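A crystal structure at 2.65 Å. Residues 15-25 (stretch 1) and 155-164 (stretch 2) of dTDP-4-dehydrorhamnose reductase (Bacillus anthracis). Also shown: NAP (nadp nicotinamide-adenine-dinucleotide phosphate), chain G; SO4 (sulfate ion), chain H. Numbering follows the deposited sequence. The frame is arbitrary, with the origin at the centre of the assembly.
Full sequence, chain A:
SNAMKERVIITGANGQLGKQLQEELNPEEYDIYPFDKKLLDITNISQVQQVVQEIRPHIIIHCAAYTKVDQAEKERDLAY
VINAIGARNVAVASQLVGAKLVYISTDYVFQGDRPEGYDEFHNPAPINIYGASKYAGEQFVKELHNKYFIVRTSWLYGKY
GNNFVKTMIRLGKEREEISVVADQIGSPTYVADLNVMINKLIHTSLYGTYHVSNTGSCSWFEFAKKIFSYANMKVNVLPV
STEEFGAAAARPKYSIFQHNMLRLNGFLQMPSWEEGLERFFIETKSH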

ATOM      1  N   GLY A  15       4.667  -8.288  -6.594  1.00 59.93           N
ATOM      2  CA  GLY A  15       5.001  -6.986  -6.014  1.00 59.60           C
ATOM      3  C   GLY A  15       5.377  -7.077  -4.549  1.00 59.81           C
ATOM      4  O   GLY A  15       5.402  -8.162  -3.973  1.00 59.94           O
ATOM      5  N   GLN A  16       5.660  -5.930  -3.942  1.00 60.14           N
ATOM      6  CA  GLN A  16       6.042  -5.878  -2.529  1.00 61.50           C
ATOM      7  C   GLN A  16       5.063  -6.608  -1.606  1.00 60.57           C
ATOM      8  O   GLN A  16       5.491  -7.427  -0.792  1.00 61.11           O
ATOM      9  CB  GLN A  16       6.207  -4.428  -2.069  1.00 61.96           C
ATOM     10  CG  GLN A  16       7.300  -3.664  -2.799  1.00 65.70           C
ATOM     11  CD  GLN A  16       7.422  -2.222  -2.334  1.00 68.66           C
ATOM     12  OE1 GLN A  16       8.314  -1.493  -2.772  1.00 71.76           O
ATOM     13  NE2 GLN A  16       6.529  -1.804  -1.439  1.00 67.63           N
ATOM     14  N   LEU A  17       3.765  -6.308  -1.716  1.00 59.31           N
ATOM     15  CA  LEU A  17       2.756  -6.964  -0.871  1.00 59.06           C
ATOM     16  C   LEU A  17       2.489  -8.402  -1.253  1.00 59.27           C
ATOM     17  O   LEU A  17       2.686  -9.308  -0.447  1.00 59.76           O
ATOM     18  CB  LEU A  17       1.415  -6.226  -0.885  1.00 58.09           C
ATOM     19  CG  LEU A  17       1.306  -4.848  -0.263  1.00 59.21           C
ATOM     20  CD1 LEU A  17      -0.120  -4.337  -0.418  1.00 57.39           C
ATOM     21  CD2 LEU A  17       1.679  -4.943   1.206  1.00 61.89           C
ATOM     22  N   GLY A  18       2.009  -8.599  -2.476  1.00 59.06           N
ATOM     23  CA  GLY A  18       1.694  -9.928  -2.980  1.00 59.66           C
ATOM     24  C   GLY A  18       2.756 -10.966  -2.682  1.00 61.61           C
ATOM     25  O   GLY A  18       2.446 -12.083  -2.274  1.00 62.31           O
ATOM     26  N   LYS A  19       4.010 -10.591  -2.891  1.00 63.02           N
ATOM     27  CA  LYS A  19       5.132 -11.483  -2.651  1.00 65.22           C
ATOM     28  C   LYS A  19       5.234 -11.881  -1.176  1.00 65.22           C
ATOM     29  O   LYS A  19       5.493 -13.043  -0.861  1.00 66.24           O
ATOM     30  CB  LYS A  19       6.426 -10.792  -3.099  1.00 67.23           C
ATOM     31  CG  LYS A  19       7.712 -11.604  -2.941  1.00 71.16           C
ATOM     32  CD  LYS A  19       7.723 -12.863  -3.791  1.00 73.88           C
ATOM     33  CE  LYS A  19       9.025 -13.645  -3.600  1.00 76.54           C
ATOM     34  NZ  LYS A  19      10.232 -12.849  -3.963  1.00 76.87           N
ATOM     35  N   GLN A  20       5.008 -10.921  -0.280  1.00 63.82           N
ATOM     36  CA  GLN A  20       5.095 -11.179   1.161  1.00 64.07           C
ATOM     37  C   GLN A  20       3.761 -11.573   1.811  1.00 62.79           C
ATOM     38  O   GLN A  20       3.749 -12.281   2.814  1.00 63.04           O
ATOM     39  CB  GLN A  20       5.729  -9.973   1.860  1.00 64.38           C
ATOM     40  CG  GLN A  20       5.927 -10.127   3.360  1.00 65.18           C
ATOM     41  CD  GLN A  20       6.662  -8.945   3.968  1.00 65.89           C
ATOM     42  OE1 GLN A  20       7.099  -8.039   3.258  1.00 65.58           O
ATOM     43  NE2 GLN A  20       6.823  -8.961   5.286  1.00 67.59           N
ATOM     44  N   LEU A  21       2.649 -11.114   1.247  1.00 61.59           N
ATOM     45  CA  LEU A  21       1.324 -11.441   1.777  1.00 60.80           C
ATOM     46  C   LEU A  21       1.080 -12.928   1.557  1.00 61.97           C
ATOM     47  O   LEU A  21       0.559 -13.627   2.425  1.00 62.08           O
ATOM     48  CB  LEU A  21       0.246 -10.621   1.069  1.00 59.03           C
ATOM     49  CG  LEU A  21      -1.200 -10.870   1.499  1.00 57.44           C
ATOM     50  CD1 LEU A  21      -1.382 -10.630   2.992  1.00 56.14           C
ATOM     51  CD2 LEU A  21      -2.141  -9.989   0.689  1.00 55.33           C
ATOM     52  N   GLN A  22       1.468 -13.390   0.376  1.00 63.25           N
ATOM     53  CA  GLN A  22       1.338 -14.782  -0.027  1.00 65.02           C
ATOM     54  C   GLN A  22       1.981 -15.742   0.981  1.00 66.98           C
ATOM     55  O   GLN A  22       1.526 -16.872   1.146  1.00 67.97           O
ATOM     56  CB  GLN A  22       2.018 -14.949  -1.387  1.00 66.01           C
ATOM     57  CG  GLN A  22       2.074 -16.362  -1.932  1.00 69.02           C
ATOM     58  CD  GLN A  22       2.802 -16.421  -3.266  1.00 72.25           C
ATOM     59  OE1 GLN A  22       3.133 -15.386  -3.853  1.00 70.67           O
ATOM     60  NE2 GLN A  22       3.051 -17.633  -3.755  1.00 75.28           N
ATOM     61  N   GLU A  23       3.036 -15.287   1.647  1.00 68.23           N
ATOM     62  CA  GLU A  23       3.744 -16.103   2.631  1.00 70.70           C
ATOM     63  C   GLU A  23       3.211 -15.968   4.049  1.00 70.62           C
ATOM     64  O   GLU A  23       3.417 -16.855   4.871  1.00 71.64           O
ATOM     65  CB  GLU A  23       5.220 -15.701   2.666  1.00 72.49           C
ATOM     66  CG  GLU A  23       5.969 -15.873   1.359  1.00 74.85           C
ATOM     67  CD  GLU A  23       7.416 -15.421   1.461  1.00 78.18           C
ATOM     68  OE1 GLU A  23       7.811 -14.933   2.543  1.00 79.76           O
ATOM     69  OE2 GLU A  23       8.155 -15.542   0.459  1.00 80.14           O
ATOM     70  N   GLU A  24       2.535 -14.862   4.342  1.00 69.82           N
ATOM     71  CA  GLU A  24       2.006 -14.633   5.687  1.00 70.22           C
ATOM     72  C   GLU A  24       0.571 -15.112   5.958  1.00 69.76           C
ATOM     73  O   GLU A  24       0.130 -15.110   7.109  1.00 69.75           O
ATOM     74  CB  GLU A  24       2.209 -13.168   6.074  1.00 69.82           C
ATOM     75  CG  GLU A  24       3.695 -12.796   6.086  1.00 70.60           C
ATOM     76  CD  GLU A  24       3.957 -11.356   6.461  1.00 70.27           C
ATOM     77  OE1 GLU A  24       2.983 -10.614   6.718  1.00 69.07           O
ATOM     78  OE2 GLU A  24       5.147 -10.970   6.502  1.00 70.53           O
ATOM     79  N   LEU A  25      -0.158 -15.506   4.918  1.00 69.67           N
ATOM     80  CA  LEU A  25      -1.520 -16.002   5.110  1.00 69.21           C
ATOM     81  C   LEU A  25      -1.374 -17.473   5.473  1.00 70.96           C
ATOM     82  O   LEU A  25      -0.712 -18.225   4.759  1.00 71.99           O
ATOM     83  CB  LEU A  25      -2.374 -15.838   3.856  1.00 67.77           C
ATOM     84  CG  LEU A  25      -2.627 -14.406   3.396  1.00 66.66           C
ATOM     85  CD1 LEU A  25      -3.431 -14.403   2.105  1.00 65.95           C
ATOM     86  CD2 LEU A  25      -3.350 -13.621   4.483  1.00 64.87           C
TER
HETATM   87  PA  NAP G 285       4.330  -2.988  -6.612  1.00 60.45           P
HETATM   88  O1A NAP G 285       4.493  -2.129  -7.843  1.00 59.85           O
HETATM   89  O2A NAP G 285       5.494  -3.832  -6.141  1.00 58.79           O
HETATM   90  O5B NAP G 285       3.061  -3.957  -6.810  1.00 59.65           O
HETATM   91  C5B NAP G 285       2.154  -3.807  -7.898  1.00 59.18           C
HETATM   92  C4B NAP G 285       2.185  -5.075  -8.744  1.00 58.22           C
HETATM   93  O4B NAP G 285       1.116  -5.049  -9.703  1.00 57.98           O
HETATM   94  C3B NAP G 285       3.493  -5.215  -9.522  1.00 57.50           C
HETATM   95  O3B NAP G 285       4.148  -6.453  -9.236  1.00 55.08           O
HETATM   96  C2B NAP G 285       3.078  -5.168 -10.974  1.00 57.55           C
HETATM   97  O2B NAP G 285       3.871  -6.029 -11.789  1.00 58.30           O
HETATM   98  C1B NAP G 285       1.618  -5.602 -10.919  1.00 56.91           C
HETATM   99  N9A NAP G 285       0.868  -5.220 -12.147  1.00 54.53           N
HETATM  100  C8A NAP G 285       1.135  -4.209 -12.995  1.00 52.90           C
HETATM  101  N7A NAP G 285       0.228  -4.233 -13.998  1.00 52.32           N
HETATM  102  C5A NAP G 285      -0.599  -5.271 -13.774  1.00 51.54           C
HETATM  103  C6A NAP G 285      -1.771  -5.832 -14.487  1.00 49.70           C
HETATM  104  N6A NAP G 285      -2.219  -5.266 -15.634  1.00 48.31           N
HETATM  105  N1A NAP G 285      -2.383  -6.916 -13.957  1.00 49.94           N
HETATM  106  C2A NAP G 285      -1.932  -7.471 -12.816  1.00 52.23           C
HETATM  107  N3A NAP G 285      -0.865  -6.977 -12.156  1.00 52.47           N
HETATM  108  C4A NAP G 285      -0.189  -5.891 -12.612  1.00 52.90           C
HETATM  109  O3  NAP G 285       3.838  -2.046  -5.395  1.00 61.63           O
HETATM  110  PN  NAP G 285       3.203  -2.632  -4.025  1.00 61.32           P
HETATM  111  O1N NAP G 285       3.600  -1.703  -2.902  1.00 62.92           O
HETATM  112  O2N NAP G 285       3.462  -4.114  -3.918  1.00 59.73           O
HETATM  113  O5D NAP G 285       1.627  -2.453  -4.270  1.00 65.90           O
HETATM  114  C5D NAP G 285       0.698  -2.654  -3.206  1.00 67.98           C
HETATM  115  C4D NAP G 285      -0.436  -1.632  -3.281  1.00 68.93           C
HETATM  116  O4D NAP G 285      -0.242  -0.604  -2.297  1.00 69.89           O
HETATM  117  C3D NAP G 285      -0.527  -0.940  -4.638  1.00 68.88           C
HETATM  118  O3D NAP G 285      -1.846  -1.077  -5.173  1.00 67.59           O
HETATM  119  C2D NAP G 285      -0.212   0.516  -4.371  1.00 68.85           C
HETATM  120  O2D NAP G 285      -1.045   1.358  -5.170  1.00 66.20           O
HETATM  121  C1D NAP G 285      -0.472   0.686  -2.878  1.00 70.70           C
HETATM  122  N1N NAP G 285       0.382   1.701  -2.242  1.00 73.35           N
HETATM  123  C2N NAP G 285       1.719   1.568  -2.263  1.00 75.20           C
HETATM  124  C3N NAP G 285       2.541   2.521  -1.661  1.00 76.06           C
HETATM  125  C7N NAP G 285       4.035   2.344  -1.705  1.00 76.52           C
HETATM  126  O7N NAP G 285       4.502   1.404  -2.332  1.00 76.95           O
HETATM  127  N7N NAP G 285       4.829   3.200  -1.063  1.00 77.08           N
HETATM  128  C4N NAP G 285       1.957   3.615  -1.029  1.00 75.71           C
HETATM  129  C5N NAP G 285       0.577   3.727  -1.015  1.00 74.59           C
HETATM  130  C6N NAP G 285      -0.195   2.748  -1.631  1.00 74.04           C
HETATM  131  P2B NAP G 285       4.985  -5.423 -12.785  1.00 58.86           P
HETATM  132  O1X NAP G 285       5.745  -6.648 -13.229  1.00 60.87           O
HETATM  133  O2X NAP G 285       4.195  -4.751 -13.883  1.00 60.63           O
HETATM  134  O3X NAP G 285       5.778  -4.468 -11.926  1.00 57.85           O
HETATM  135  S   SO4 H 286      14.059  -9.603  -3.567  0.70 81.81           S
HETATM  136  O1  SO4 H 286      12.633  -9.471  -3.850  0.70 80.61           O
HETATM  137  O2  SO4 H 286      14.440 -11.011  -3.656  0.70 80.78           O
HETATM  138  O3  SO4 H 286      14.815  -8.824  -4.548  0.70 80.81           O
HETATM  139  O4  SO4 H 286      14.347  -9.108  -2.222  0.70 80.48           O
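Stretch 2 (155-164) WLYGKYGNNF

Stretch 2 runs as a short strand, Leu156 and Tyr157, and then as a loop that advances to Lys159 and Tyr160 beside the first turn of the helix in stretch 1 and then doubles back, its side chains reaching further along the helix. Another helix begins at Phe164, with Asn163 at its N-cap, where it spends its OD1 on a backbone NH just beyond the stretch. The backbones come nearest at Gln16 and Tyr160, with CA atoms 5.7 Å apart.

Near the cofactor the contact is apolar: CD2 of Leu17 meets CD2 of Leu156 at 3.5 Å, a branched side chain on each surface excluding solvent. The backbone N of Leu17 serves NADP, donating to the cofactor's O2N at 3.1 Å. The backbone N of Gln16 donates separately to O2A of NADP at 3.0 Å. The side chain of Gln16 reaches the strand, where its NE2 makes a weak hydrogen bond to O of Leu156 (3.5 Å). Its OE1 lies 3.2 Å from O of Asn162, but both are acceptors and no bond results.

Gln20 anchors the loop. Its OE1 accepts from N of Lys159 at 3.2 Å, with a nearly straight angle of 163°, and its NE2 donates to OE2 of Glu24 at 2.9 Å, so the amide uses both ends. Gly158 suits this spot: a CB there would fall 2.6 Å from OE1 of Gln20. NZ of Lys159 forms a long salt bridge to OE2 of Glu24 (3.8 Å) and is hydrogen-bonded elsewhere in the structure; its 3.0 Å approach to NE2 of Gln20 pairs two donors and is no bond.

Tyr160 has the largest covered area. CG of Lys19 packs over one face of its ring, 3.8 Å from the centroid, as a long aliphatic chain can, while CB of Gln20 lies at the edge. The phenol OH donates to OE1 of Glu23 at 2.8 Å. Gly161, the next residue in sequence, whose positive phi favours glycine, gives its N to O1 of the sulfate at 2.8 Å.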

ATOM      1  N   TRP A 155       3.853   4.903   2.324  1.00 55.68           N
ATOM      2  CA  TRP A 155       5.261   4.657   2.652  1.00 56.28           C
ATOM      3  C   TRP A 155       5.450   3.197   3.006  1.00 55.68           C
ATOM      4  O   TRP A 155       6.058   2.852   4.017  1.00 56.05           O
ATOM      5  CB  TRP A 155       5.621   5.572   3.820  1.00 57.44           C
ATOM      6  CG  TRP A 155       5.693   7.027   3.444  1.00 60.11           C
ATOM      7  CD1 TRP A 155       4.755   7.750   2.766  1.00 63.19           C
ATOM      8  CD2 TRP A 155       6.630   7.987   3.953  1.00 62.31           C
ATOM      9  NE1 TRP A 155       5.135   9.065   2.685  1.00 64.94           N
ATOM     10  CE2 TRP A 155       6.269   9.242   3.427  1.00 63.04           C
ATOM     11  CE3 TRP A 155       7.769   7.894   4.757  1.00 63.09           C
ATOM     12  CZ2 TRP A 155       7.002  10.396   3.682  1.00 63.98           C
ATOM     13  CZ3 TRP A 155       8.498   9.040   5.005  1.00 65.27           C
ATOM     14  CH2 TRP A 155       8.110  10.277   4.471  1.00 65.18           C
ATOM     15  N   LEU A 156       4.918   2.345   2.142  1.00 55.13           N
ATOM     16  CA  LEU A 156       4.979   0.908   2.314  1.00 55.12           C
ATOM     17  C   LEU A 156       6.337   0.347   1.882  1.00 55.97           C
ATOM     18  O   LEU A 156       6.894   0.770   0.869  1.00 55.91           O
ATOM     19  CB  LEU A 156       3.852   0.281   1.487  1.00 54.27           C
ATOM     20  CG  LEU A 156       3.608  -1.220   1.568  1.00 54.38           C
ATOM     21  CD1 LEU A 156       3.277  -1.619   2.995  1.00 53.13           C
ATOM     22  CD2 LEU A 156       2.472  -1.600   0.638  1.00 54.23           C
ATOM     23  N   TYR A 157       6.871  -0.593   2.664  1.00 56.73           N
ATOM     24  CA  TYR A 157       8.158  -1.221   2.363  1.00 57.94           C
ATOM     25  C   TYR A 157       8.159  -2.609   2.990  1.00 59.35           C
ATOM     26  O   TYR A 157       7.646  -2.785   4.097  1.00 59.73           O
ATOM     27  CB  TYR A 157       9.323  -0.410   2.927  1.00 58.29           C
ATOM     28  CG  TYR A 157       9.377  -0.366   4.434  1.00 57.75           C
ATOM     29  CD1 TYR A 157       8.678   0.591   5.151  1.00 57.12           C
ATOM     30  CD2 TYR A 157      10.153  -1.277   5.138  1.00 58.13           C
ATOM     31  CE1 TYR A 157       8.737   0.626   6.536  1.00 58.49           C
ATOM     32  CE2 TYR A 157      10.223  -1.251   6.512  1.00 57.62           C
ATOM     33  CZ  TYR A 157       9.516  -0.302   7.211  1.00 57.92           C
ATOM     34  OH  TYR A 157       9.591  -0.282   8.585  1.00 54.60           O
ATOM     35  N   GLY A 158       8.738  -3.587   2.297  1.00 61.00           N
ATOM     36  CA  GLY A 158       8.788  -4.961   2.807  1.00 62.29           C
ATOM     37  C   GLY A 158      10.095  -5.694   2.565  1.00 64.07           C
ATOM     38  O   GLY A 158      11.099  -5.096   2.185  1.00 64.25           O
ATOM     39  N   LYS A 159      10.070  -7.004   2.794  1.00 65.72           N
ATOM     40  CA  LYS A 159      11.246  -7.845   2.611  1.00 67.64           C
ATOM     41  C   LYS A 159      11.690  -7.958   1.168  1.00 68.35           C
ATOM     42  O   LYS A 159      12.886  -7.936   0.872  1.00 69.65           O
ATOM     43  CB  LYS A 159      10.970  -9.285   3.071  1.00 68.85           C
ATOM     44  CG  LYS A 159      10.620  -9.486   4.526  1.00 70.54           C
ATOM     45  CD  LYS A 159      10.445 -10.979   4.809  1.00 72.93           C
ATOM     46  CE  LYS A 159      10.132 -11.250   6.270  1.00 74.92           C
ATOM     47  NZ  LYS A 159       8.873 -10.583   6.714  1.00 75.80           N
ATOM     48  N   TYR A 160      10.722  -8.078   0.271  1.00 67.97           N
ATOM     49  CA  TYR A 160      11.017  -8.236  -1.143  1.00 68.96           C
ATOM     50  C   TYR A 160      10.934  -6.950  -1.948  1.00 68.39           C
ATOM     51  O   TYR A 160      10.220  -6.018  -1.584  1.00 67.21           O
ATOM     52  CB  TYR A 160      10.065  -9.290  -1.702  1.00 69.31           C
ATOM     53  CG  TYR A 160      10.105 -10.554  -0.869  1.00 70.74           C
ATOM     54  CD1 TYR A 160      11.036 -11.550  -1.110  1.00 73.08           C
ATOM     55  CD2 TYR A 160       9.218 -10.730   0.184  1.00 70.43           C
ATOM     56  CE1 TYR A 160      11.074 -12.692  -0.330  1.00 74.06           C
ATOM     57  CE2 TYR A 160       9.248 -11.860   0.963  1.00 71.57           C
ATOM     58  CZ  TYR A 160      10.173 -12.838   0.705  1.00 72.97           C
ATOM     59  OH  TYR A 160      10.191 -13.961   1.490  1.00 74.34           O
ATOM     60  N   GLY A 161      11.691  -6.914  -3.044  1.00 69.84           N
ATOM     61  CA  GLY A 161      11.735  -5.759  -3.937  1.00 70.01           C
ATOM     62  C   GLY A 161      12.551  -4.616  -3.361  1.00 70.08           C
ATOM     63  O   GLY A 161      12.913  -4.630  -2.186  1.00 70.49           O
ATOM     64  N   ASN A 162      12.854  -3.629  -4.196  1.00 69.94           N
ATOM     65  CA  ASN A 162      13.624  -2.481  -3.748  1.00 69.93           C
ATOM     66  C   ASN A 162      12.732  -1.559  -2.939  1.00 68.08           C
ATOM     67  O   ASN A 162      11.529  -1.494  -3.169  1.00 67.42           O
ATOM     68  CB  ASN A 162      14.208  -1.708  -4.935  1.00 70.92           C
ATOM     69  CG  ASN A 162      15.162  -2.544  -5.770  1.00 73.83           C
ATOM     70  OD1 ASN A 162      15.441  -3.701  -5.451  1.00 77.54           O
ATOM     71  ND2 ASN A 162      15.674  -1.955  -6.843  1.00 76.00           N
ATOM     72  N   ASN A 163      13.326  -0.860  -1.983  1.00 67.59           N
ATOM     73  CA  ASN A 163      12.590   0.067  -1.141  1.00 66.49           C
ATOM     74  C   ASN A 163      13.566   1.059  -0.519  1.00 66.83           C
ATOM     75  O   ASN A 163      14.783   0.913  -0.661  1.00 67.60           O
ATOM     76  CB  ASN A 163      11.764  -0.682  -0.088  1.00 65.93           C
ATOM     77  CG  ASN A 163      12.614  -1.513   0.849  1.00 67.64           C
ATOM     78  OD1 ASN A 163      13.815  -1.296   0.976  1.00 71.55           O
ATOM     79  ND2 ASN A 163      11.981  -2.444   1.544  1.00 68.38           N
ATOM     80  N   PHE A 164      13.039   2.064   0.165  1.00 66.28           N
ATOM     81  CA  PHE A 164      13.880   3.079   0.789  1.00 66.58           C
ATOM     82  C   PHE A 164      14.796   2.523   1.878  1.00 67.08           C
ATOM     83  O   PHE A 164      15.897   3.016   2.056  1.00 68.57           O
ATOM     84  CB  PHE A 164      13.011   4.207   1.348  1.00 66.26           C
ATOM     85  CG  PHE A 164      13.793   5.342   1.956  1.00 67.48           C
ATOM     86  CD1 PHE A 164      14.202   6.411   1.173  1.00 67.91           C
ATOM     87  CD2 PHE A 164      14.097   5.353   3.309  1.00 67.30           C
ATOM     88  CE1 PHE A 164      14.911   7.460   1.728  1.00 68.33           C
ATOM     89  CE2 PHE A 164      14.806   6.401   3.869  1.00 67.43           C
ATOM     90  CZ  PHE A 164      15.211   7.455   3.079  1.00 68.34           C
TER